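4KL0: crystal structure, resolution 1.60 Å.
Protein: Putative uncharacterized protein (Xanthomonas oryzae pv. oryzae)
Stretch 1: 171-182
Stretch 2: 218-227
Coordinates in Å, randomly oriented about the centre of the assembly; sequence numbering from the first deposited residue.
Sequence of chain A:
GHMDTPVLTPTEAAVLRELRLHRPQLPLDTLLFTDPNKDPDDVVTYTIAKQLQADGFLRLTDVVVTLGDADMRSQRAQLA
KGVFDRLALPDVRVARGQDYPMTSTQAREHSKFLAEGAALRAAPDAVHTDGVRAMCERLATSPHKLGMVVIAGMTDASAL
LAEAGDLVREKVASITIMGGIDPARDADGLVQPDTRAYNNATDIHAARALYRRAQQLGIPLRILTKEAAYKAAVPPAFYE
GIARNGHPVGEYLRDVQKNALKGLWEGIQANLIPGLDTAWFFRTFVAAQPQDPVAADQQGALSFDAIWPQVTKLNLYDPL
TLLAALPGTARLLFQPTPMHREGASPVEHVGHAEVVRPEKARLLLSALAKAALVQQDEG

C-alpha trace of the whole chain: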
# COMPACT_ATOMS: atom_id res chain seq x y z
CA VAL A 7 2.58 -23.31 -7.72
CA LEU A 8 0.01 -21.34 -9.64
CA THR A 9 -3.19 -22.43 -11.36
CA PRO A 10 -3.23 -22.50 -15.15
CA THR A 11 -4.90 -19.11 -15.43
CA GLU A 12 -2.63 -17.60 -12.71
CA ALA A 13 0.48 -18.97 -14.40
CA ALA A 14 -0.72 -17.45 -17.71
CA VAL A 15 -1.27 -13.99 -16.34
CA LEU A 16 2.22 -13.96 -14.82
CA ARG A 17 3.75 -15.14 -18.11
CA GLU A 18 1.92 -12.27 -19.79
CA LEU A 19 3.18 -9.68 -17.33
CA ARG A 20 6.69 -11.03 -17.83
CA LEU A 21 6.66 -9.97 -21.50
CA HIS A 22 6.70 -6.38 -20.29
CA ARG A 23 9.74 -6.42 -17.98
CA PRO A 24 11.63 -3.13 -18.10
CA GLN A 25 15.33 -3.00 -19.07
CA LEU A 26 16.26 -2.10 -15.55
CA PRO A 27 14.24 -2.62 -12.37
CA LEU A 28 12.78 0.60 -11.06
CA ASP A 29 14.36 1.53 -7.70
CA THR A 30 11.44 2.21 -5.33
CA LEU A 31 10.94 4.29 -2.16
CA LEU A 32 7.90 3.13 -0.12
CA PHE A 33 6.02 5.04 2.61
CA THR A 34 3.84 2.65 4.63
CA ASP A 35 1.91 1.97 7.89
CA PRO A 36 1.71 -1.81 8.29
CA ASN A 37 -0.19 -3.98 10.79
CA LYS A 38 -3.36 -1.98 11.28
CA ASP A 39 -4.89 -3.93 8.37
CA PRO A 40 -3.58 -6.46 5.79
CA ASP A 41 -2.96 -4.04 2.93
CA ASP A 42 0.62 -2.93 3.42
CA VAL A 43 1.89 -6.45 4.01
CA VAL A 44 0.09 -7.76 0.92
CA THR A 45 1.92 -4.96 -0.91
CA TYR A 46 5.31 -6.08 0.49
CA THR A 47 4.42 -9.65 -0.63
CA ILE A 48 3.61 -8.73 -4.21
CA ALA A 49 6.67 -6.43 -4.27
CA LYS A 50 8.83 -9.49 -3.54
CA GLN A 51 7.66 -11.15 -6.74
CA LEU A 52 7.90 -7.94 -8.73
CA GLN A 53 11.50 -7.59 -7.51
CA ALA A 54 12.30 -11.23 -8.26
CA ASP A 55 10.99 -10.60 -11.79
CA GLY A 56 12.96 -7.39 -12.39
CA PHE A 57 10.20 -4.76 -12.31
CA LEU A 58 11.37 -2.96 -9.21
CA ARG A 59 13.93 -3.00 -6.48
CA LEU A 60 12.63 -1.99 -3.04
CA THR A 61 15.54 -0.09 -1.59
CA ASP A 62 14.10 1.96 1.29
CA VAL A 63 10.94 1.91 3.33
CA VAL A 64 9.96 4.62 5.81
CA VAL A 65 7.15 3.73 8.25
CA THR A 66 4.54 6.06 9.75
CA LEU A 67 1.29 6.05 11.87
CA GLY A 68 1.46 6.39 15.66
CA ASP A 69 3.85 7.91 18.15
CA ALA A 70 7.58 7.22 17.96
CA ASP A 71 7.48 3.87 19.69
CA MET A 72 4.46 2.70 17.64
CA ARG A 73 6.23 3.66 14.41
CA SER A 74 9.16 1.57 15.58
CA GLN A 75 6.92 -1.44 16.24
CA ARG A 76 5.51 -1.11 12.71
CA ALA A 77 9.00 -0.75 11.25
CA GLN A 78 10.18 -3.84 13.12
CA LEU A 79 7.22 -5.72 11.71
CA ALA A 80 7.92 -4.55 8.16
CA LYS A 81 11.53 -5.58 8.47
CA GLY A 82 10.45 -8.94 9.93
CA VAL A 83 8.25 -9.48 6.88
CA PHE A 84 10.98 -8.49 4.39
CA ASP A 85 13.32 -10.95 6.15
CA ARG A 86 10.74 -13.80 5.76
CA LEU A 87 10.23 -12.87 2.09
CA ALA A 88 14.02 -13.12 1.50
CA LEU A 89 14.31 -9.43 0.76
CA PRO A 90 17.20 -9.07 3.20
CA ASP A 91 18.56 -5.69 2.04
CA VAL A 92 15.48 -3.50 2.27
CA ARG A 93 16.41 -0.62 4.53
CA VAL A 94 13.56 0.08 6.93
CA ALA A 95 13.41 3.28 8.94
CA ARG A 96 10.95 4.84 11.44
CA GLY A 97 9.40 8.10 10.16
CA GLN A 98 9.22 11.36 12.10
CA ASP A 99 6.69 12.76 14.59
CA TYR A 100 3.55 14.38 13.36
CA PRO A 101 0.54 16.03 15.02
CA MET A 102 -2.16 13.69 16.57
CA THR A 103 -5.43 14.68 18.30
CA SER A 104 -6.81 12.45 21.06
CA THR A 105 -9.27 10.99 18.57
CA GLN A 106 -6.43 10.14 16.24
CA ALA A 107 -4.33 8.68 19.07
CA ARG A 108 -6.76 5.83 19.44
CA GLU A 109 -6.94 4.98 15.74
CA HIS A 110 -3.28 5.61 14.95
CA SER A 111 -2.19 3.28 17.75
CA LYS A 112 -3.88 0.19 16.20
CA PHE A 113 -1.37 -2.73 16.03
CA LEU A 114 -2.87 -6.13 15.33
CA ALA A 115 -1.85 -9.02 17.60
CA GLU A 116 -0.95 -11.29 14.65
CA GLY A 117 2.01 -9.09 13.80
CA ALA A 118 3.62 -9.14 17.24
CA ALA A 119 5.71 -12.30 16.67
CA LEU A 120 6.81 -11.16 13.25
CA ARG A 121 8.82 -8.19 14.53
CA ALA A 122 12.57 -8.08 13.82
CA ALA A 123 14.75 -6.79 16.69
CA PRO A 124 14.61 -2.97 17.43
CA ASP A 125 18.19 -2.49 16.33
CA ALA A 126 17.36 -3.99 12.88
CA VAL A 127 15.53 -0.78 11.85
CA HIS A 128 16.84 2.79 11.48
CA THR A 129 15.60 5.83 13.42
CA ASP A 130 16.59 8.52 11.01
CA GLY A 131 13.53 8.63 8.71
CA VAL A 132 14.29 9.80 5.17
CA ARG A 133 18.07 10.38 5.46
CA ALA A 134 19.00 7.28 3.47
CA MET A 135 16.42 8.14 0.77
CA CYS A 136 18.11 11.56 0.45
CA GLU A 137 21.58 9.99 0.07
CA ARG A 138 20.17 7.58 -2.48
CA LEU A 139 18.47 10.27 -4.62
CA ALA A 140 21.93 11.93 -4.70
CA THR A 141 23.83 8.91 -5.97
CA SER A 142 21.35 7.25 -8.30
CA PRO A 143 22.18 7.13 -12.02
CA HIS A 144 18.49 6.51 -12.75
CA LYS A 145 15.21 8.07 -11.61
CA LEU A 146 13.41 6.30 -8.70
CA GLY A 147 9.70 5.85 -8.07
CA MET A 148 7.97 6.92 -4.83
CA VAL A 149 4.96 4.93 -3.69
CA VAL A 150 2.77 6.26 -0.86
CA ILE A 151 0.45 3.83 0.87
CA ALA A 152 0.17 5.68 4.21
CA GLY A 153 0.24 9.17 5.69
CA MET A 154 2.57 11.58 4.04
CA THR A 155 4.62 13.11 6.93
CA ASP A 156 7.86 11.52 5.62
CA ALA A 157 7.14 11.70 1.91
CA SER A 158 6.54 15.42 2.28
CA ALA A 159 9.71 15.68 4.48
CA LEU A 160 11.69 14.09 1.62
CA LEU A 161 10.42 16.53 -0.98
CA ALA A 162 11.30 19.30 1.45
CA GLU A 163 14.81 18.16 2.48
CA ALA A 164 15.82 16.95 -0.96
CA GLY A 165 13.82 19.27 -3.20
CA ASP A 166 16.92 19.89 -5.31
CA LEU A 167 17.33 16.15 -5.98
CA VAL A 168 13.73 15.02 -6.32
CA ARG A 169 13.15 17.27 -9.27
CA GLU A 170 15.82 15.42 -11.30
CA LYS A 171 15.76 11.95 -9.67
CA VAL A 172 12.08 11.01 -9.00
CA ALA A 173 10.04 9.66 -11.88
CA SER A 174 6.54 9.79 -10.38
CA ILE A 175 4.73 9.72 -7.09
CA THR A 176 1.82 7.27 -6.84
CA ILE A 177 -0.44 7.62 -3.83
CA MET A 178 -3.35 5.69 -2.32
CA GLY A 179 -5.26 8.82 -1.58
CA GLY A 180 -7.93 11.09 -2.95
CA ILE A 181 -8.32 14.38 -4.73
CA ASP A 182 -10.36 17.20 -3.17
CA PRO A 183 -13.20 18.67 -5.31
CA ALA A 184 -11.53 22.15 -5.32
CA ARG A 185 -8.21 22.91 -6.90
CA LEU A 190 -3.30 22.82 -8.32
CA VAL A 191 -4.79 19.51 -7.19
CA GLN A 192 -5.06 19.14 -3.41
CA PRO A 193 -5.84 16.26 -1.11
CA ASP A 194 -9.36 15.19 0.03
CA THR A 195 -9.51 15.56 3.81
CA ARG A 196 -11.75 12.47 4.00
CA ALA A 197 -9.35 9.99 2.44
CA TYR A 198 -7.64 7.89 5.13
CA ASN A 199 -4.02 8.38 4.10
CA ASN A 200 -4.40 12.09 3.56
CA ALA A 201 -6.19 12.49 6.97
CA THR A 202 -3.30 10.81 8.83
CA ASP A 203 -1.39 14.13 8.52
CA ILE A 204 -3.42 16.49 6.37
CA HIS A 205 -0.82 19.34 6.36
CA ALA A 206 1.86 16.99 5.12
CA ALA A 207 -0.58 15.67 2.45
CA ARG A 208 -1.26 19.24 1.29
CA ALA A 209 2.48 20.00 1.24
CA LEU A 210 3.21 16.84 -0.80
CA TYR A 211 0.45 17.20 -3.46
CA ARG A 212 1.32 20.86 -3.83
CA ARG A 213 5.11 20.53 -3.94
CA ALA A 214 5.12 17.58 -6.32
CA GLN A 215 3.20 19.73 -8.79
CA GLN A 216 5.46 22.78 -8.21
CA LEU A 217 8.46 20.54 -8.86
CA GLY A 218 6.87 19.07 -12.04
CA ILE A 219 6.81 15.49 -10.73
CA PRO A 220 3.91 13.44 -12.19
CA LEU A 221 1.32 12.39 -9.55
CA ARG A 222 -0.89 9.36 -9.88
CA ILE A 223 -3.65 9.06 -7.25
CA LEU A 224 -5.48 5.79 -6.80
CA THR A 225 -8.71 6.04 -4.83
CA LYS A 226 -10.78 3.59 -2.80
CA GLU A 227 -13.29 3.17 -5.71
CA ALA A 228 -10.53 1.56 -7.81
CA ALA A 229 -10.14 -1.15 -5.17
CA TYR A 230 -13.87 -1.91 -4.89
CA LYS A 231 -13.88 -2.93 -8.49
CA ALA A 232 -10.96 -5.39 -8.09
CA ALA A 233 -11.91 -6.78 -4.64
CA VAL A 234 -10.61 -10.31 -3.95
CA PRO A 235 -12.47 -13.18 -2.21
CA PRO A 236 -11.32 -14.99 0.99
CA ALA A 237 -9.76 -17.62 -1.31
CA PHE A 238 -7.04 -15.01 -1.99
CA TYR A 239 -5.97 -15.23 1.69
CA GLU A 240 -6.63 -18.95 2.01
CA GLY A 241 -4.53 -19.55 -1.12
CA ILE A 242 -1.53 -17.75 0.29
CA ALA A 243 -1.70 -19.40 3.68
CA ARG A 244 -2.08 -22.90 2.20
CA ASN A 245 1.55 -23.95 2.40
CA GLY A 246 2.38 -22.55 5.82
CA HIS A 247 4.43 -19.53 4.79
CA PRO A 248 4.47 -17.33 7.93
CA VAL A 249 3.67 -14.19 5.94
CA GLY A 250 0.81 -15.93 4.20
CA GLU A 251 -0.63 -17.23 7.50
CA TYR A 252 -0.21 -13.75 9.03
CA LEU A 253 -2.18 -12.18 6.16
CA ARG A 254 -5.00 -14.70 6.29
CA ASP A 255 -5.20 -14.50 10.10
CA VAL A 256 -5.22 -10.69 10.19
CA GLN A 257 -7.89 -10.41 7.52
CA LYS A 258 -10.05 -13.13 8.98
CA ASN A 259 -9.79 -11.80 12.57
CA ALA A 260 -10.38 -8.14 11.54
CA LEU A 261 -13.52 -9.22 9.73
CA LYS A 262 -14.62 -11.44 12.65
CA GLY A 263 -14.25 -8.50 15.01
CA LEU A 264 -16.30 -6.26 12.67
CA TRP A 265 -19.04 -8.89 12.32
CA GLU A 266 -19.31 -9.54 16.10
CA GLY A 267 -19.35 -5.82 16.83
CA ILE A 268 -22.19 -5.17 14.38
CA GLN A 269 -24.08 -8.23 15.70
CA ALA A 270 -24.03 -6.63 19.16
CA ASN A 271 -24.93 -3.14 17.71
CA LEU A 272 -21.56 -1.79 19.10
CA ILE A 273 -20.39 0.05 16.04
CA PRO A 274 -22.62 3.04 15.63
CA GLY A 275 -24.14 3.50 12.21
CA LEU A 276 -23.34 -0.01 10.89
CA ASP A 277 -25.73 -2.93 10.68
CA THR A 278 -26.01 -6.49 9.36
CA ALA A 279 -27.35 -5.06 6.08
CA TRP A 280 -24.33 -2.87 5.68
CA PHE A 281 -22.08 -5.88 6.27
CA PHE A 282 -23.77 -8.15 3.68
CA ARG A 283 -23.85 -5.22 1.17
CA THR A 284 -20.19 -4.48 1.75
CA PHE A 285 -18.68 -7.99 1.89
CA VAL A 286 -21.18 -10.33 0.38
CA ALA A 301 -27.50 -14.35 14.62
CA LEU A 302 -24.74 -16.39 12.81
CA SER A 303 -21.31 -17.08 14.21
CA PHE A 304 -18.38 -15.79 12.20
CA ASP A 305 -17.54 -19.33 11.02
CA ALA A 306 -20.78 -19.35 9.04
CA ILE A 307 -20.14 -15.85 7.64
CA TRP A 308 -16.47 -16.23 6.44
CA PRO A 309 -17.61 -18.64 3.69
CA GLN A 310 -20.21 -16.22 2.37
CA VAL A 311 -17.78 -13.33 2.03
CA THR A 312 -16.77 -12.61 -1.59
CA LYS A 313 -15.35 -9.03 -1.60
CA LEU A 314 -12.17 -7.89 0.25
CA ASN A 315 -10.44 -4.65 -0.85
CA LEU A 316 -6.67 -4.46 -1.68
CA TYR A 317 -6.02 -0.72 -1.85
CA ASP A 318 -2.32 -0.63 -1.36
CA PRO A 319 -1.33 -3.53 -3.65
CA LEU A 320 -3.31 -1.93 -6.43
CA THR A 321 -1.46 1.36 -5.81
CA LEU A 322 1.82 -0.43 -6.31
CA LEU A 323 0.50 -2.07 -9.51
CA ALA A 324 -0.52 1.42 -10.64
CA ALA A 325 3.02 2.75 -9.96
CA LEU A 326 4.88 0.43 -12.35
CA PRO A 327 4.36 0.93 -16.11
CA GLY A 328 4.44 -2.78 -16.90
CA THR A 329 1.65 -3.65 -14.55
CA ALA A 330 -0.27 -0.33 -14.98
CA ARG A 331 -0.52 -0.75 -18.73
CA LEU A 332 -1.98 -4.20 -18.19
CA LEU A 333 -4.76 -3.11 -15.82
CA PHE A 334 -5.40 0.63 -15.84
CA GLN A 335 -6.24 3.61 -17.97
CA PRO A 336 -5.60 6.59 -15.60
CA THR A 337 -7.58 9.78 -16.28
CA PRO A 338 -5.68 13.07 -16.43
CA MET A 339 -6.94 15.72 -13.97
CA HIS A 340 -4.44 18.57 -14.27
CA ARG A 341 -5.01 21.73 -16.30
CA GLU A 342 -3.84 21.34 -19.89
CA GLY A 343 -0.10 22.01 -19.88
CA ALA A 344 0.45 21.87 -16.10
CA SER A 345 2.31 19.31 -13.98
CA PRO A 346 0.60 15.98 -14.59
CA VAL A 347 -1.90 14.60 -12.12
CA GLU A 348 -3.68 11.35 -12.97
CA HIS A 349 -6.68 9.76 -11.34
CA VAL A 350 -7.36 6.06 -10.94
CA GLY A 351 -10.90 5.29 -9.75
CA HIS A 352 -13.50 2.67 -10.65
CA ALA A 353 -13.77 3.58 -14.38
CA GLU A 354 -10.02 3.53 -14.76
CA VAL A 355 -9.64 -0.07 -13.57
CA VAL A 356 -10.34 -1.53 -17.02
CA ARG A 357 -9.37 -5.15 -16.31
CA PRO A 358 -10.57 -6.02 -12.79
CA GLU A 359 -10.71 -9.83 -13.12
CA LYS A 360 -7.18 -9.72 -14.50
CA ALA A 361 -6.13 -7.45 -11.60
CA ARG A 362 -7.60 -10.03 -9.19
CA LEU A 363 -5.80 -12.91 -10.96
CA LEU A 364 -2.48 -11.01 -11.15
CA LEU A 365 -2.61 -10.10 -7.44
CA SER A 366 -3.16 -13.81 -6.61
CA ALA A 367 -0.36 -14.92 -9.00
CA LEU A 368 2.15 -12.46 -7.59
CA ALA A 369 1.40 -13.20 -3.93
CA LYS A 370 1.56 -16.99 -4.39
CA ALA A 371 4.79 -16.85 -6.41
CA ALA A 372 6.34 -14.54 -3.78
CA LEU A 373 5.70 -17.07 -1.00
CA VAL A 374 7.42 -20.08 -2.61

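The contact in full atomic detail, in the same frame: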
# COMPACT_ATOMS: atom_id res chain seq x y z
N LYS A 171 15.61 13.39 -9.92
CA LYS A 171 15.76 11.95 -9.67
C LYS A 171 14.46 11.16 -9.32
O LYS A 171 14.53 9.94 -9.08
CB LYS A 171 16.81 11.74 -8.60
CG LYS A 171 18.19 12.33 -8.96
CD LYS A 171 18.98 11.39 -9.87
CE LYS A 171 20.45 11.82 -10.02
NZ LYS A 171 20.80 12.47 -11.35
N VAL A 172 13.30 11.80 -9.29
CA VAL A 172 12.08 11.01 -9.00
C VAL A 172 11.18 11.01 -10.21
O VAL A 172 10.75 12.07 -10.70
CB VAL A 172 11.35 11.52 -7.74
CG1 VAL A 172 9.93 10.89 -7.59
CG2 VAL A 172 12.18 11.25 -6.51
N ALA A 173 10.89 9.81 -10.70
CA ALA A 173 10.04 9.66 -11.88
C ALA A 173 8.55 9.99 -11.73
O ALA A 173 7.95 10.64 -12.61
CB ALA A 173 10.21 8.26 -12.49
N SER A 174 7.95 9.56 -10.61
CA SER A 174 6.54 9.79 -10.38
C SER A 174 6.33 9.52 -8.93
O SER A 174 7.17 8.90 -8.26
CB SER A 174 5.64 8.81 -11.15
OG SER A 174 5.96 7.46 -10.80
N ILE A 175 5.18 9.99 -8.46
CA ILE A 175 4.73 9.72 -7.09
C ILE A 175 3.33 9.14 -7.24
O ILE A 175 2.43 9.77 -7.81
CB ILE A 175 4.65 10.99 -6.23
CG1 ILE A 175 6.02 11.66 -6.12
CG2 ILE A 175 4.05 10.63 -4.83
CD1 ILE A 175 6.00 12.99 -5.38
N THR A 176 3.11 7.95 -6.70
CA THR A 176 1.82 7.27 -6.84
C THR A 176 1.29 7.08 -5.44
O THR A 176 2.02 6.63 -4.55
CB THR A 176 1.98 5.85 -7.48
OG1 THR A 176 2.69 5.98 -8.73
CG2 THR A 176 0.65 5.19 -7.81
N ILE A 177 0.05 7.47 -5.22
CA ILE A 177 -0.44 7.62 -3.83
C ILE A 177 -1.80 6.95 -3.72
O ILE A 177 -2.66 7.10 -4.61
CB ILE A 177 -0.70 9.15 -3.49
CG1 ILE A 177 0.58 9.95 -3.65
CG2 ILE A 177 -1.28 9.30 -2.04
CD1 ILE A 177 0.33 11.51 -3.57
N MET A 178 -2.04 6.24 -2.62
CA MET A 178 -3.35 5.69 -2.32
C MET A 178 -4.04 6.78 -1.51
O MET A 178 -3.75 6.99 -0.32
CB MET A 178 -3.17 4.40 -1.47
CG MET A 178 -4.41 3.50 -1.35
SD MET A 178 -5.82 4.17 -0.33
CE MET A 178 -7.04 4.29 -1.68
N GLY A 179 -4.90 7.54 -2.17
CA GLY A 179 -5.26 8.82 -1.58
C GLY A 179 -6.59 9.29 -2.15
O GLY A 179 -7.45 8.48 -2.39
N GLY A 180 -6.71 10.60 -2.33
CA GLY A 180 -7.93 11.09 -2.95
C GLY A 180 -7.75 12.58 -3.19
O GLY A 180 -7.00 13.27 -2.49
N ILE A 181 -8.45 13.05 -4.22
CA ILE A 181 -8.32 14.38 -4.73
C ILE A 181 -9.53 15.17 -4.22
O ILE A 181 -10.67 14.70 -4.40
CB ILE A 181 -8.32 14.29 -6.30
CG1 ILE A 181 -7.01 13.60 -6.80
CG2 ILE A 181 -8.48 15.67 -6.94
CD1 ILE A 181 -6.98 13.41 -8.32
N ASP A 182 -9.27 16.31 -3.61
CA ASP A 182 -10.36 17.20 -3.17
C ASP A 182 -11.05 17.74 -4.43
O ASP A 182 -10.37 18.04 -5.42
CB ASP A 182 -9.81 18.36 -2.41
CG ASP A 182 -10.88 19.08 -1.59
OD1 ASP A 182 -12.09 18.94 -1.90
OD2 ASP A 182 -10.51 19.76 -0.63
N GLY A 218 7.10 19.71 -10.76
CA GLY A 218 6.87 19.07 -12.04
C GLY A 218 6.97 17.55 -12.00
O GLY A 218 7.22 16.89 -13.02
N ILE A 219 6.73 16.96 -10.82
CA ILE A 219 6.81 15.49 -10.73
C ILE A 219 5.43 14.88 -10.92
O ILE A 219 4.52 15.21 -10.16
CB ILE A 219 7.30 15.09 -9.38
CG1 ILE A 219 8.66 15.68 -9.16
CG2 ILE A 219 7.32 13.57 -9.25
CD1 ILE A 219 8.96 15.82 -7.78
N PRO A 220 5.24 13.99 -11.91
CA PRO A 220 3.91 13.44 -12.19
C PRO A 220 3.31 12.78 -10.92
O PRO A 220 4.04 12.06 -10.24
CB PRO A 220 4.16 12.35 -13.24
CG PRO A 220 5.49 12.80 -13.91
CD PRO A 220 6.30 13.49 -12.82
N LEU A 221 2.05 13.02 -10.66
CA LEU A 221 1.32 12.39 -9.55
C LEU A 221 0.28 11.45 -10.06
O LEU A 221 -0.45 11.77 -11.01
CB LEU A 221 0.56 13.47 -8.75
CG LEU A 221 1.18 14.36 -7.71
CD1 LEU A 221 0.05 15.26 -7.15
CD2 LEU A 221 1.82 13.50 -6.60
N ARG A 222 0.15 10.26 -9.47
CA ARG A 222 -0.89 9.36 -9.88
C ARG A 222 -1.62 8.93 -8.60
O ARG A 222 -0.95 8.44 -7.69
CB ARG A 222 -0.34 8.12 -10.58
CG ARG A 222 -1.42 7.17 -11.07
CD ARG A 222 -0.80 6.05 -11.93
NE ARG A 222 -0.38 6.67 -13.17
CZ ARG A 222 0.25 6.02 -14.14
NH1 ARG A 222 0.51 4.72 -14.00
NH2 ARG A 222 0.59 6.67 -15.24
N ILE A 223 -2.91 9.20 -8.53
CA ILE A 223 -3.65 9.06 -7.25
C ILE A 223 -4.69 7.97 -7.45
O ILE A 223 -5.60 8.05 -8.31
CB ILE A 223 -4.39 10.32 -6.83
CG1 ILE A 223 -3.53 11.60 -6.77
CG2 ILE A 223 -5.05 10.08 -5.44
CD1 ILE A 223 -2.47 11.58 -5.78
N LEU A 224 -4.55 6.91 -6.68
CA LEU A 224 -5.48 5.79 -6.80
C LEU A 224 -6.44 5.90 -5.62
O LEU A 224 -6.00 6.13 -4.49
CB LEU A 224 -4.75 4.45 -6.65
CG LEU A 224 -5.62 3.21 -6.93
CD1 LEU A 224 -4.92 2.26 -7.85
CD2 LEU A 224 -6.08 2.46 -5.59
N THR A 225 -7.72 5.72 -5.86
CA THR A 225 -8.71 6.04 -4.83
C THR A 225 -9.42 4.74 -4.40
O THR A 225 -9.32 3.65 -5.02
CB THR A 225 -9.76 6.99 -5.40
OG1 THR A 225 -10.52 6.29 -6.39
CG2 THR A 225 -9.09 8.15 -6.04
N LYS A 226 -10.16 4.81 -3.31
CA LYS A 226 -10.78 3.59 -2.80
C LYS A 226 -11.75 2.92 -3.81
O LYS A 226 -11.90 1.71 -3.80
CB LYS A 226 -11.49 3.89 -1.45
CG LYS A 226 -12.61 4.91 -1.61
CD LYS A 226 -13.09 5.43 -0.26
CE LYS A 226 -14.33 6.34 -0.46
NZ LYS A 226 -15.15 6.38 0.80
N GLU A 227 -12.38 3.72 -4.69
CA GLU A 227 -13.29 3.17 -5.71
C GLU A 227 -12.62 2.21 -6.70
O GLU A 227 -13.26 1.26 -7.22
CB GLU A 227 -14.02 4.31 -6.43
CG GLU A 227 -15.02 5.01 -5.49
CD GLU A 227 -14.38 6.11 -4.64
OE1 GLU A 227 -13.19 6.50 -4.91
OE2 GLU A 227 -15.07 6.60 -3.71
O HOH W 1 -9.74 7.13 -1.53

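Two neighbouring strands run side by side in the same direction, their axes 16° apart and 4.7 Å at closest approach, and the backbone ladder sets the register for everything else. Ile175 N donates to Pro220 O (3.0 Å) and Arg222 N to Ile175 O (2.9 Å). One step on, Ile177 N donates to Arg222 O (2.8 Å) and Leu224 N to Ile177 O (2.8 Å), and Gly179 N closes the series on Leu224 O (2.9 Å). This is the parallel pattern: Ile175 and Ile177 each use both N and O across the gap, straddling a partner residue. The carbonyls also receive CA-H contacts, the shortest from Thr176 CA to Arg222 O at 3.1 Å.

Alternation then sorts the side chains. Ile175, Ile177, Leu221 and Ile223 share one face, a continuous greasy row. Its branches interdigitate: Leu221 CD2 sits 3.8 Å from Ile175 CB and 3.9 Å from Ile177 CD1, so one methyl fills the hollow between two isoleucines. Ile177 CD1 then meets Ile223 CD1 at 3.6 Å. At the start of the contact, Ile219 points toward the first strand and lodges CG2 3.9 Å from Ile175 CG1 and 4.1 Å from Val172 CG1.

Thr176, Arg222, Met178 and Leu224 occupy the other face, where side-chain pairs stand farther apart: Met178 CE is 4.4 Å from Leu224 CD2, but it also lies 3.6 Å from Thr225 C and 3.6 Å from Lys226 N, packed against the backbone where the helix begins. Arg222 lays its CB 4.1 Å from Thr176 OG1, while its end leads away to hydrogen bonds elsewhere in the structure.

At the last rung the bare backbone of Gly179 and Gly180 lies against Ile223 CG2, 3.7 Å from Gly179 C and 3.6 Å from Gly180 N. A CB on Gly179 would come 2.9 Å from Ile177 CG2, in its own stretch. Ile181 CG1 returns to Ile223 CG1 at 4.0 Å. A water donates to Gly179 O (2.8 Å) and accepts from Lys226 N (3.0 Å), so it joins the Gly179 carbonyl to the start of the helix.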